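Local coordinates for peptidase S9 prolyl oligopeptidase catalytic domain-containing protein (Pyrococcus horikoshii, PDB 4HXF) that forms a self-compartmentalizing hexamer of beta-propeller and alpha/beta-hydrolase domains and probably acts as an acylaminoacyl-type serine peptidase, at residues Ile260-Ala265 with Phe276-Glu281. Sequence-based numbering, arbitrary orientation.
With MG (magnesium ion), chain D.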
# COMPACT_ATOMS: atom_id res chain seq x y z
N ILE A 260 -48.98 -38.21 13.38
CA ILE A 260 -47.85 -38.68 12.57
C ILE A 260 -46.65 -38.62 13.52
O ILE A 260 -46.31 -37.53 14.03
CB ILE A 260 -47.59 -37.81 11.35
CG1 ILE A 260 -48.74 -38.04 10.32
CG2 ILE A 260 -46.25 -38.15 10.75
CD1 ILE A 260 -48.71 -37.06 9.15
N ASP A 261 -46.09 -39.77 13.84
CA ASP A 261 -44.99 -39.87 14.84
C ASP A 261 -43.60 -39.78 14.13
O ASP A 261 -42.79 -40.73 14.18
CB ASP A 261 -45.08 -41.16 15.66
CG ASP A 261 -44.10 -41.24 16.81
OD1 ASP A 261 -43.51 -40.25 17.19
OD2 ASP A 261 -44.02 -42.37 17.33
N ARG A 262 -43.40 -38.66 13.47
CA ARG A 262 -42.14 -38.35 12.76
C ARG A 262 -41.86 -36.85 12.99
O ARG A 262 -42.74 -36.00 13.29
CB ARG A 262 -42.29 -38.67 11.30
CG ARG A 262 -42.42 -40.14 11.03
CD ARG A 262 -41.16 -40.94 11.31
NE ARG A 262 -41.30 -42.31 10.86
CZ ARG A 262 -41.78 -43.32 11.60
NH1 ARG A 262 -42.30 -43.07 12.80
NH2 ARG A 262 -41.82 -44.53 11.08
N GLU A 263 -40.58 -36.49 12.91
CA GLU A 263 -40.18 -35.11 13.16
C GLU A 263 -40.22 -34.27 11.85
O GLU A 263 -39.74 -34.72 10.78
CB GLU A 263 -38.80 -35.10 13.71
CG GLU A 263 -38.31 -33.65 13.98
CD GLU A 263 -37.13 -33.59 14.93
OE1 GLU A 263 -36.03 -34.04 14.60
OE2 GLU A 263 -37.36 -32.99 15.99
N VAL A 264 -40.69 -33.04 11.93
CA VAL A 264 -40.65 -32.04 10.85
C VAL A 264 -39.25 -31.46 10.76
O VAL A 264 -38.61 -31.02 11.72
CB VAL A 264 -41.74 -30.92 11.02
CG1 VAL A 264 -41.59 -29.82 9.92
CG2 VAL A 264 -43.17 -31.49 11.05
N ALA A 265 -38.74 -31.47 9.50
CA ALA A 265 -37.45 -30.89 9.21
C ALA A 265 -37.61 -29.38 8.89
O ALA A 265 -36.82 -28.61 9.47
CB ALA A 265 -36.72 -31.62 8.04
N PHE A 276 -44.20 -29.01 4.06
CA PHE A 276 -43.28 -29.41 5.09
C PHE A 276 -42.56 -30.72 4.70
O PHE A 276 -43.08 -31.50 3.94
CB PHE A 276 -44.06 -29.59 6.41
CG PHE A 276 -45.02 -30.72 6.44
CD1 PHE A 276 -46.33 -30.51 6.04
CD2 PHE A 276 -44.65 -31.96 6.94
CE1 PHE A 276 -47.22 -31.54 6.09
CE2 PHE A 276 -45.58 -32.98 7.00
CZ PHE A 276 -46.88 -32.77 6.57
N THR A 277 -41.42 -30.93 5.29
CA THR A 277 -40.68 -32.13 5.13
C THR A 277 -40.58 -32.89 6.43
O THR A 277 -40.61 -32.29 7.52
CB THR A 277 -39.25 -31.85 4.66
OG1 THR A 277 -38.66 -30.75 5.40
CG2 THR A 277 -39.33 -31.40 3.12
N LEU A 278 -40.46 -34.20 6.35
CA LEU A 278 -40.29 -35.10 7.50
C LEU A 278 -39.14 -35.97 7.35
O LEU A 278 -38.80 -36.42 6.23
CB LEU A 278 -41.49 -36.08 7.61
CG LEU A 278 -42.93 -35.58 7.77
CD1 LEU A 278 -44.02 -36.68 7.73
CD2 LEU A 278 -42.97 -34.83 9.14
N PHE A 279 -38.53 -36.29 8.49
CA PHE A 279 -37.43 -37.25 8.57
C PHE A 279 -38.07 -38.64 8.66
O PHE A 279 -38.83 -38.98 9.60
CB PHE A 279 -36.57 -37.04 9.78
CG PHE A 279 -35.76 -35.81 9.81
CD1 PHE A 279 -36.24 -34.72 10.52
CD2 PHE A 279 -34.48 -35.75 9.28
CE1 PHE A 279 -35.53 -33.57 10.69
CE2 PHE A 279 -33.77 -34.55 9.41
CZ PHE A 279 -34.32 -33.44 10.09
N GLU A 280 -37.82 -39.48 7.67
CA GLU A 280 -38.48 -40.78 7.57
C GLU A 280 -37.49 -41.88 7.07
O GLU A 280 -37.23 -41.96 5.87
CB GLU A 280 -39.65 -40.76 6.61
CG GLU A 280 -40.82 -39.88 7.00
CD GLU A 280 -41.98 -39.98 6.06
OE1 GLU A 280 -42.00 -39.34 5.06
OE2 GLU A 280 -42.86 -40.78 6.35
N GLU A 281 -37.03 -42.71 7.98
CA GLU A 281 -36.25 -43.93 7.73
C GLU A 281 -35.20 -43.75 6.65
O GLU A 281 -35.10 -44.52 5.68
CB GLU A 281 -37.22 -45.07 7.35
CG GLU A 281 -38.40 -45.21 8.31
CD GLU A 281 -39.64 -44.38 7.86
OE1 GLU A 281 -39.87 -44.33 6.67
OE2 GLU A 281 -40.33 -43.70 8.68
MG MG D . -36.02 -31.57 16.82
O HOH W 1 -38.76 -38.56 12.40
O HOH W 2 -34.44 -32.73 16.16
O HOH W 3 -36.07 -32.60 18.61
O HOH W 4 -34.67 -30.19 17.80
O HOH W 5 -35.94 -30.47 14.94
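Phe276 meets Val264 near the open end of a beta hairpin, illustrating how paired strands part while side chains and a water keep them joined. Phe276 CB lies 4.3 Å from Val264 CG1. At Thr277 the backbone O accepts from Ala265 N at 2.8 Å, while OG1 packs against the Ala265 methyl. Leu278 forms an antiparallel, non-hydrogen-bonded pair with Val264 and forks, CD2 resting 3.9 Å from Val264 CG2 and CD1 reaching Ile260 CG2. Phe279 N donates a nearly straight bond (168°) to Glu263 O, the last backbone link before the chains diverge; a water then bridges Glu263 N and Phe279 O. With CG anti to its own carbonyl carbon (chi1 -68°), the Phe279 ring brings CE1 within 3.5 Å of Ala265 CB and runs alongside Glu263, whose OE2 binds magnesium at 2.1 Å together with Asp244; OE1 accepts hydrogen bonds from Asn419 ND2 and from a water that is itself a magnesium ligand. Arg262 grips Glu281 side-on in a salt bridge, NE (2.8 Å) and NH2 (2.9 Å) both donating to OE2, which lies in the guanidinium plane; NE meets it nearly along its C-O bond, NH2 from above the carboxylate plane, the two planes being 69° apart, while NH1 turns to Asp261 O. Replacing Arg262 by an alanine would probably leave Glu281 without this charged mate and Asp261 O without its NH1 donor. Strands 264-270 and 273-280 begin a four-stranded antiparallel propeller blade; strand 283-289 flanks the second, and Thr277 packs against strand 302-308 of the next sheet.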